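Small ribosomal subunit protein uS8 (Aquifex aeolicus, PDB 3RF2) probably binds directly to the central domain of 16S rRNA as a primary binding protein and helps coordinate assembly of the 30S platform. Local coordinates at residues Met130-Thr144 / Ala154-Trp168. Numbering follows the deposited sequence.
Sequences MPYVKRGLGIAIVST and ARRMRKGGEVIAFVW
Arg155 lays its guanidinium flat on the ring of Tyr132, the two planes only 13° apart and CZ of Arg155 3.3 Å from the centroid of the Tyr132 ring, a stack that is also a cation-pi contact. A flat, delocalised cation suits this place because it can lie against a ring while its edge N-H groups still bond. Met130 CG covers the opposite face, so the group is sandwiched between an aromatic ring and a thioether chain. The main polar hold is the salt bridge of Arg155 NH2 to Asp151; beside it, Arg155 NH2 donates to Met130 O (3.2 Å), approaching from above that carbonyl's plane. Were an alanine here, Tyr132 would probably lose the group stacked on its ring, Asp151 this salt bridge and Met130 O a donor. Met130, with CG anti to the backbone N (chi1 175°) and the chain bent beyond it, curls its flexible end onto the helix, where Met130 CE meets Ala154 CB at 3.8 Å.

Asp151 also accepts from Ala140 N, in strand 139-144, which pairs antiparallel with strand 161-167 in the sheet of the C-terminal part of uS8; strands 113-115 and 124-125 pair with 161-167 too. Ile139 and Val167 exchange two backbone bonds. A classic beta bulge follows, at which Ile164 and Ala165 both face Ile141. On one side of the sheet Ile139 and Val167 run side by side, branched residues suited to a strand, and Ile141 packs against helix 31-43. On the other, small Ala140 leaves room for Phe166, over whose ring centre Val133 CG2 sits 3.5 Å from the centroid in a CH-pi contact. At the C-terminus, Lys134 offers methylenes to one indole face of Trp168, Lys134 CE 3.3 Å from the centroid of the five-membered ring, and a charged end beyond them, NZ making a more off-centre cation-pi contact.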
ATOM      1  N   MET A 130      -3.882  21.049  -7.525  1.00 36.25           N
ATOM      2  CA  MET A 130      -3.917  19.780  -6.818  1.00 36.06           C
ATOM      3  C   MET A 130      -5.254  19.108  -7.106  1.00 32.55           C
ATOM      4  O   MET A 130      -6.301  19.623  -6.741  1.00 32.94           O
ATOM      5  CB  MET A 130      -3.714  20.020  -5.319  1.00 33.60           C
ATOM      6  CG  MET A 130      -3.849  18.790  -4.440  1.00 35.90           C
ATOM      7  SD  MET A 130      -2.387  17.741  -4.537  1.00 35.40           S
ATOM      8  CE  MET A 130      -1.109  18.987  -4.524  1.00 36.75           C
ATOM      9  N   PRO A 131      -5.217  17.938  -7.751  1.00 29.00           N
ATOM     10  CA  PRO A 131      -6.426  17.283  -8.269  1.00 24.82           C
ATOM     11  C   PRO A 131      -7.285  16.670  -7.171  1.00 26.55           C
ATOM     12  O   PRO A 131      -6.759  16.271  -6.123  1.00 28.62           O
ATOM     13  CB  PRO A 131      -5.863  16.163  -9.151  1.00 22.36           C
ATOM     14  CG  PRO A 131      -4.557  15.824  -8.498  1.00 24.65           C
ATOM     15  CD  PRO A 131      -4.012  17.110  -7.938  1.00 26.28           C
ATOM     16  N   TYR A 132      -8.588  16.612  -7.421  1.00 21.85           N
ATOM     17  CA  TYR A 132      -9.518  15.855  -6.600  1.00 21.25           C
ATOM     18  C   TYR A 132      -9.750  14.520  -7.293  1.00 24.54           C
ATOM     19  O   TYR A 132      -9.619  14.407  -8.529  1.00 19.72           O
ATOM     20  CB  TYR A 132     -10.857  16.586  -6.452  1.00 24.56           C
ATOM     21  CG  TYR A 132     -10.815  17.787  -5.536  1.00 27.01           C
ATOM     22  CD1 TYR A 132     -11.343  17.720  -4.264  1.00 30.43           C
ATOM     23  CD2 TYR A 132     -10.241  18.979  -5.943  1.00 27.54           C
ATOM     24  CE1 TYR A 132     -11.304  18.800  -3.415  1.00 31.68           C
ATOM     25  CE2 TYR A 132     -10.201  20.073  -5.096  1.00 28.39           C
ATOM     26  CZ  TYR A 132     -10.741  19.976  -3.833  1.00 29.57           C
ATOM     27  OH  TYR A 132     -10.720  21.056  -2.968  1.00 31.77           O
ATOM     28  N   VAL A 133     -10.112  13.515  -6.499  1.00 26.33           N
ATOM     29  CA  VAL A 133     -10.409  12.187  -7.014  1.00 25.31           C
ATOM     30  C   VAL A 133     -11.860  11.812  -6.699  1.00 26.19           C
ATOM     31  O   VAL A 133     -12.309  11.963  -5.566  1.00 24.37           O
ATOM     32  CB  VAL A 133      -9.436  11.174  -6.393  1.00 26.63           C
ATOM     33  CG1 VAL A 133      -9.707   9.780  -6.905  1.00 22.36           C
ATOM     34  CG2 VAL A 133      -8.011  11.583  -6.714  1.00 30.58           C
ATOM     35  N   LYS A 134     -12.598  11.339  -7.700  1.00 31.04           N
ATOM     36  CA  LYS A 134     -14.028  11.009  -7.535  1.00 29.39           C
ATOM     37  C   LYS A 134     -14.810  12.090  -6.775  1.00 32.23           C
ATOM     38  O   LYS A 134     -15.439  11.807  -5.747  1.00 31.85           O
ATOM     39  CB  LYS A 134     -14.217   9.673  -6.800  1.00 32.23           C
ATOM     40  CG  LYS A 134     -13.614   8.468  -7.475  1.00 39.34           C
ATOM     41  CD  LYS A 134     -14.336   8.101  -8.745  1.00 43.35           C
ATOM     42  CE  LYS A 134     -13.467   7.175  -9.592  1.00 48.47           C
ATOM     43  NZ  LYS A 134     -14.002   6.972 -10.968  1.00 48.97           N
ATOM     44  N   ARG A 135     -14.737  13.324  -7.255  1.00 33.20           N
ATOM     45  CA  ARG A 135     -15.450  14.442  -6.644  1.00 37.80           C
ATOM     46  C   ARG A 135     -15.020  14.741  -5.213  1.00 39.78           C
ATOM     47  O   ARG A 135     -15.743  15.401  -4.471  1.00 46.67           O
ATOM     48  CB  ARG A 135     -16.958  14.207  -6.694  1.00 42.93           C
ATOM     49  CG  ARG A 135     -17.492  13.925  -8.088  1.00 51.44           C
ATOM     50  CD  ARG A 135     -18.950  14.347  -8.187  1.00 60.85           C
ATOM     51  NE  ARG A 135     -19.533  14.041  -9.492  1.00 69.99           N
ATOM     52  CZ  ARG A 135     -20.485  13.133  -9.696  1.00 75.60           C
ATOM     53  NH1 ARG A 135     -20.972  12.433  -8.677  1.00 75.90           N
ATOM     54  NH2 ARG A 135     -20.958  12.930 -10.921  1.00 77.17           N
ATOM     55  N   GLY A 136     -13.844  14.257  -4.830  1.00 36.23           N
ATOM     56  CA  GLY A 136     -13.326  14.473  -3.490  1.00 34.76           C
ATOM     57  C   GLY A 136     -13.711  13.380  -2.503  1.00 36.60           C
ATOM     58  O   GLY A 136     -13.425  13.487  -1.310  1.00 38.98           O
ATOM     59  N   LEU A 137     -14.368  12.337  -3.001  1.00 34.05           N
ATOM     60  CA  LEU A 137     -14.701  11.164  -2.199  1.00 33.98           C
ATOM     61  C   LEU A 137     -13.589  10.133  -2.197  1.00 34.65           C
ATOM     62  O   LEU A 137     -13.550   9.273  -1.317  1.00 32.91           O
ATOM     63  CB  LEU A 137     -15.973  10.500  -2.722  1.00 41.25           C
ATOM     64  CG  LEU A 137     -17.265  11.288  -2.505  1.00 46.68           C
ATOM     65  CD1 LEU A 137     -18.478  10.381  -2.653  1.00 49.59           C
ATOM     66  CD2 LEU A 137     -17.236  11.911  -1.134  1.00 45.28           C
ATOM     67  N   GLY A 138     -12.710  10.203  -3.200  1.00 29.69           N
ATOM     68  CA  GLY A 138     -11.514   9.385  -3.243  1.00 25.21           C
ATOM     69  C   GLY A 138     -10.318  10.230  -2.830  1.00 28.43           C
ATOM     70  O   GLY A 138     -10.472  11.364  -2.371  1.00 27.80           O
ATOM     71  N   ILE A 139      -9.117   9.691  -2.980  1.00 25.18           N
ATOM     72  CA  ILE A 139      -7.928  10.461  -2.654  1.00 23.60           C
ATOM     73  C   ILE A 139      -6.866  10.335  -3.713  1.00 23.31           C
ATOM     74  O   ILE A 139      -6.782   9.326  -4.413  1.00 23.53           O
ATOM     75  CB  ILE A 139      -7.275   9.997  -1.344  1.00 28.15           C
ATOM     76  CG1 ILE A 139      -6.764   8.565  -1.472  1.00 26.51           C
ATOM     77  CG2 ILE A 139      -8.239  10.129  -0.160  1.00 32.18           C
ATOM     78  CD1 ILE A 139      -6.057   8.064  -0.193  1.00 27.87           C
ATOM     79  N   ALA A 140      -6.048  11.376  -3.823  1.00 24.90           N
ATOM     80  CA  ALA A 140      -4.780  11.265  -4.507  1.00 21.61           C
ATOM     81  C   ALA A 140      -3.752  11.149  -3.411  1.00 26.64           C
ATOM     82  O   ALA A 140      -3.849  11.825  -2.384  1.00 32.24           O
ATOM     83  CB  ALA A 140      -4.502  12.496  -5.359  1.00 17.90           C
ATOM     84  N   ILE A 141      -2.775  10.276  -3.614  1.00 21.39           N
ATOM     85  CA  ILE A 141      -1.632  10.240  -2.723  1.00 26.98           C
ATOM     86  C   ILE A 141      -0.483  10.993  -3.391  1.00 25.83           C
ATOM     87  O   ILE A 141      -0.109  10.678  -4.522  1.00 26.40           O
ATOM     88  CB  ILE A 141      -1.221   8.788  -2.403  1.00 30.19           C
ATOM     89  CG1 ILE A 141      -2.341   8.100  -1.603  1.00 31.72           C
ATOM     90  CG2 ILE A 141       0.096   8.784  -1.660  1.00 28.63           C
ATOM     91  CD1 ILE A 141      -2.196   6.605  -1.497  1.00 33.87           C
ATOM     92  N   VAL A 142       0.056  11.991  -2.695  1.00 25.28           N
ATOM     93  CA  VAL A 142       1.019  12.908  -3.281  1.00 28.97           C
ATOM     94  C   VAL A 142       2.302  13.019  -2.476  1.00 35.64           C
ATOM     95  O   VAL A 142       2.270  13.215  -1.260  1.00 34.50           O
ATOM     96  CB  VAL A 142       0.428  14.324  -3.424  1.00 33.45           C
ATOM     97  CG1 VAL A 142      -0.839  14.293  -4.289  1.00 31.52           C
ATOM     98  CG2 VAL A 142       0.116  14.896  -2.074  1.00 39.36           C
ATOM     99  N   SER A 143       3.436  12.921  -3.167  1.00 35.13           N
ATOM    100  CA  SER A 143       4.731  13.086  -2.520  1.00 41.37           C
ATOM    101  C   SER A 143       5.132  14.554  -2.507  1.00 42.09           C
ATOM    102  O   SER A 143       5.457  15.121  -3.552  1.00 41.47           O
ATOM    103  CB  SER A 143       5.793  12.261  -3.242  1.00 44.73           C
ATOM    104  OG  SER A 143       7.070  12.477  -2.670  1.00 49.16           O
ATOM    105  N   THR A 144       5.095  15.165  -1.326  1.00 38.03           N
ATOM    106  CA  THR A 144       5.391  16.579  -1.189  1.00 41.60           C
ATOM    107  C   THR A 144       6.754  16.763  -0.543  1.00 43.94           C
ATOM    108  O   THR A 144       7.403  15.792  -0.150  1.00 46.81           O
ATOM    109  CB  THR A 144       4.372  17.287  -0.284  1.00 49.00           C
ATOM    110  OG1 THR A 144       4.767  17.132   1.084  1.00 51.77           O
ATOM    111  CG2 THR A 144       2.984  16.715  -0.477  1.00 47.28           C
ATOM    112  N   ALA A 154      -2.367  18.041   1.370  1.00 37.23           N
ATOM    113  CA  ALA A 154      -1.494  18.885   0.562  1.00 37.97           C
ATOM    114  C   ALA A 154      -2.137  20.256   0.381  1.00 39.34           C
ATOM    115  O   ALA A 154      -1.475  21.278   0.553  1.00 44.22           O
ATOM    116  CB  ALA A 154      -1.205  18.241  -0.788  1.00 35.10           C
ATOM    117  N   ARG A 155      -3.428  20.279   0.054  1.00 36.66           N
ATOM    118  CA  ARG A 155      -4.136  21.549  -0.102  1.00 38.46           C
ATOM    119  C   ARG A 155      -4.107  22.353   1.192  1.00 46.90           C
ATOM    120  O   ARG A 155      -3.759  23.537   1.192  1.00 49.29           O
ATOM    121  CB  ARG A 155      -5.587  21.347  -0.565  1.00 37.29           C
ATOM    122  CG  ARG A 155      -5.756  21.253  -2.082  1.00 35.77           C
ATOM    123  CD  ARG A 155      -7.215  21.086  -2.471  1.00 37.74           C
ATOM    124  NE  ARG A 155      -7.354  20.098  -3.528  1.00 39.51           N
ATOM    125  CZ  ARG A 155      -7.721  18.835  -3.331  1.00 40.62           C
ATOM    126  NH1 ARG A 155      -8.014  18.400  -2.108  1.00 39.76           N
ATOM    127  NH2 ARG A 155      -7.801  18.008  -4.366  1.00 38.70           N
ATOM    128  N   ARG A 156      -4.468  21.704   2.295  1.00 50.77           N
ATOM    129  CA  ARG A 156      -4.515  22.373   3.587  1.00 52.05           C
ATOM    130  C   ARG A 156      -3.158  22.980   3.900  1.00 53.84           C
ATOM    131  O   ARG A 156      -3.067  24.087   4.429  1.00 54.91           O
ATOM    132  CB  ARG A 156      -4.930  21.397   4.691  1.00 55.51           C
ATOM    133  CG  ARG A 156      -5.080  22.046   6.065  1.00 59.65           C
ATOM    134  CD  ARG A 156      -5.419  21.034   7.160  1.00 60.28           C
ATOM    135  NE  ARG A 156      -4.237  20.387   7.722  1.00 62.74           N
ATOM    136  CZ  ARG A 156      -3.935  19.101   7.565  1.00 64.40           C
ATOM    137  NH1 ARG A 156      -4.732  18.307   6.857  1.00 63.03           N
ATOM    138  NH2 ARG A 156      -2.837  18.606   8.125  1.00 66.00           N
ATOM    139  N   MET A 157      -2.104  22.248   3.560  1.00 55.47           N
ATOM    140  CA  MET A 157      -0.742  22.695   3.817  1.00 59.49           C
ATOM    141  C   MET A 157      -0.215  23.619   2.714  1.00 64.54           C
ATOM    142  O   MET A 157       0.958  24.005   2.718  1.00 67.00           O
ATOM    143  CB  MET A 157       0.186  21.492   3.983  1.00 58.09           C
ATOM    144  CG  MET A 157      -0.117  20.650   5.215  1.00 58.04           C
ATOM    145  SD  MET A 157       1.170  19.426   5.566  1.00 67.25           S
ATOM    146  CE  MET A 157       2.646  20.440   5.546  1.00 62.76           C
ATOM    147  N   ARG A 158      -1.084  23.978   1.775  1.00 64.91           N
ATOM    148  CA  ARG A 158      -0.682  24.827   0.662  1.00 65.61           C
ATOM    149  C   ARG A 158       0.587  24.290   0.007  1.00 61.82           C
ATOM    150  O   ARG A 158       1.582  25.000  -0.120  1.00 59.51           O
ATOM    151  CB  ARG A 158      -0.470  26.267   1.131  1.00 69.85           C
ATOM    152  CG  ARG A 158      -1.724  27.135   1.087  1.00 72.69           C
ATOM    153  CD  ARG A 158      -2.000  27.781   2.437  1.00 75.41           C
ATOM    154  NE  ARG A 158      -0.792  28.362   3.015  1.00 76.99           N
ATOM    155  CZ  ARG A 158      -0.533  28.407   4.319  1.00 76.26           C
ATOM    156  NH1 ARG A 158      -1.395  27.901   5.191  1.00 75.41           N
ATOM    157  NH2 ARG A 158       0.593  28.955   4.751  1.00 76.46           N
ATOM    158  N   LYS A 159       0.551  23.029  -0.406  1.00 57.75           N
ATOM    159  CA  LYS A 159       1.712  22.429  -1.037  1.00 54.87           C
ATOM    160  C   LYS A 159       1.387  21.701  -2.339  1.00 48.23           C
ATOM    161  O   LYS A 159       0.238  21.327  -2.594  1.00 43.75           O
ATOM    162  CB  LYS A 159       2.431  21.501  -0.058  1.00 57.15           C
ATOM    163  CG  LYS A 159       3.075  22.252   1.096  1.00 60.13           C
ATOM    164  CD  LYS A 159       4.052  21.388   1.873  1.00 61.05           C
ATOM    165  CE  LYS A 159       4.797  22.220   2.910  1.00 63.58           C
ATOM    166  NZ  LYS A 159       5.491  23.386   2.284  1.00 65.65           N
ATOM    167  N   GLY A 160       2.419  21.529  -3.161  1.00 44.83           N
ATOM    168  CA  GLY A 160       2.333  20.723  -4.359  1.00 39.39           C
ATOM    169  C   GLY A 160       3.171  19.473  -4.199  1.00 37.58           C
ATOM    170  O   GLY A 160       3.702  19.205  -3.120  1.00 35.19           O
ATOM    171  N   GLY A 161       3.290  18.695  -5.266  1.00 36.07           N
ATOM    172  CA  GLY A 161       4.037  17.460  -5.179  1.00 36.88           C
ATOM    173  C   GLY A 161       3.771  16.493  -6.306  1.00 36.73           C
ATOM    174  O   GLY A 161       2.952  16.753  -7.190  1.00 39.48           O
ATOM    175  N   GLU A 162       4.464  15.361  -6.269  1.00 36.53           N
ATOM    176  CA  GLU A 162       4.278  14.333  -7.270  1.00 36.33           C
ATOM    177  C   GLU A 162       3.036  13.510  -6.956  1.00 37.59           C
ATOM    178  O   GLU A 162       2.828  13.086  -5.821  1.00 36.54           O
ATOM    179  CB  GLU A 162       5.506  13.438  -7.343  1.00 37.04           C
ATOM    180  CG  GLU A 162       5.451  12.405  -8.459  1.00 42.73           C
ATOM    181  CD  GLU A 162       6.706  11.551  -8.519  1.00 49.88           C
ATOM    182  OE1 GLU A 162       7.432  11.504  -7.498  1.00 51.74           O
ATOM    183  OE2 GLU A 162       6.966  10.936  -9.582  1.00 49.62           O
ATOM    184  N   VAL A 163       2.203  13.289  -7.964  1.00 35.94           N
ATOM    185  CA  VAL A 163       0.985  12.530  -7.754  1.00 31.37           C
ATOM    186  C   VAL A 163       1.273  11.066  -7.971  1.00 33.02           C
ATOM    187  O   VAL A 163       1.369  10.597  -9.111  1.00 32.54           O
ATOM    188  CB  VAL A 163      -0.143  12.947  -8.700  1.00 29.56           C
ATOM    189  CG1 VAL A 163      -1.430  12.220  -8.323  1.00 25.14           C
ATOM    190  CG2 VAL A 163      -0.338  14.472  -8.680  1.00 30.98           C
ATOM    191  N   ILE A 164       1.396  10.338  -6.866  1.00 29.10           N
ATOM    192  CA  ILE A 164       1.736   8.926  -6.936  1.00 30.45           C
ATOM    193  C   ILE A 164       0.568   8.054  -7.357  1.00 33.19           C
ATOM    194  O   ILE A 164       0.761   7.093  -8.106  1.00 35.00           O
ATOM    195  CB  ILE A 164       2.297   8.410  -5.587  1.00 33.30           C
ATOM    196  CG1 ILE A 164       3.535   9.203  -5.189  1.00 37.50           C
ATOM    197  CG2 ILE A 164       2.644   6.935  -5.684  1.00 31.79           C
ATOM    198  CD1 ILE A 164       4.091   8.797  -3.851  1.00 41.64           C
ATOM    199  N   ALA A 165      -0.642   8.378  -6.885  1.00 28.34           N
ATOM    200  CA  ALA A 165      -1.760   7.458  -7.088  1.00 23.32           C
ATOM    201  C   ALA A 165      -3.134   8.079  -6.837  1.00 24.86           C
ATOM    202  O   ALA A 165      -3.266   9.037  -6.083  1.00 25.71           O
ATOM    203  CB  ALA A 165      -1.576   6.229  -6.161  1.00 21.14           C
ATOM    204  N   PHE A 166      -4.150   7.493  -7.460  1.00 21.74           N
ATOM    205  CA  PHE A 166      -5.545   7.755  -7.129  1.00 22.67           C
ATOM    206  C   PHE A 166      -6.107   6.535  -6.412  1.00 22.66           C
ATOM    207  O   PHE A 166      -5.859   5.413  -6.814  1.00 24.88           O
ATOM    208  CB  PHE A 166      -6.372   7.981  -8.395  1.00 23.99           C
ATOM    209  CG  PHE A 166      -6.228   9.353  -8.988  1.00 25.24           C
ATOM    210  CD1 PHE A 166      -5.200  10.194  -8.594  1.00 26.68           C
ATOM    211  CD2 PHE A 166      -7.147   9.813  -9.926  1.00 29.57           C
ATOM    212  CE1 PHE A 166      -5.084  11.470  -9.130  1.00 31.72           C
ATOM    213  CE2 PHE A 166      -7.032  11.078 -10.469  1.00 32.64           C
ATOM    214  CZ  PHE A 166      -5.993  11.909 -10.068  1.00 32.99           C
ATOM    215  N   VAL A 167      -6.875   6.757  -5.354  1.00 20.49           N
ATOM    216  CA  VAL A 167      -7.482   5.651  -4.633  1.00 24.59           C
ATOM    217  C   VAL A 167      -8.916   6.012  -4.345  1.00 27.28           C
ATOM    218  O   VAL A 167      -9.196   7.157  -3.975  1.00 29.42           O
ATOM    219  CB  VAL A 167      -6.780   5.405  -3.297  1.00 29.09           C
ATOM    220  CG1 VAL A 167      -7.295   4.095  -2.637  1.00 21.68           C
ATOM    221  CG2 VAL A 167      -5.282   5.393  -3.477  1.00 30.05           C
ATOM    222  N   TRP A 168      -9.825   5.054  -4.488  1.00 26.78           N
ATOM    223  CA  TRP A 168     -11.226   5.305  -4.132  1.00 29.65           C
ATOM    224  C   TRP A 168     -12.000   4.028  -3.804  1.00 32.91           C
ATOM    225  O   TRP A 168     -11.435   2.930  -3.872  1.00 36.66           O
ATOM    226  CB  TRP A 168     -11.930   6.111  -5.235  1.00 32.65           C
ATOM    227  CG  TRP A 168     -12.171   5.367  -6.528  1.00 33.56           C
ATOM    228  CD1 TRP A 168     -13.320   4.718  -6.896  1.00 33.87           C
ATOM    229  CD2 TRP A 168     -11.266   5.231  -7.633  1.00 30.08           C
ATOM    230  NE1 TRP A 168     -13.183   4.186  -8.157  1.00 30.27           N
ATOM    231  CE2 TRP A 168     -11.932   4.480  -8.632  1.00 28.84           C
ATOM    232  CE3 TRP A 168      -9.959   5.668  -7.879  1.00 29.73           C
ATOM    233  CZ2 TRP A 168     -11.334   4.144  -9.843  1.00 29.90           C
ATOM    234  CZ3 TRP A 168      -9.355   5.334  -9.094  1.00 30.82           C
ATOM    235  CH2 TRP A 168     -10.042   4.574 -10.055  1.00 31.64           C
TER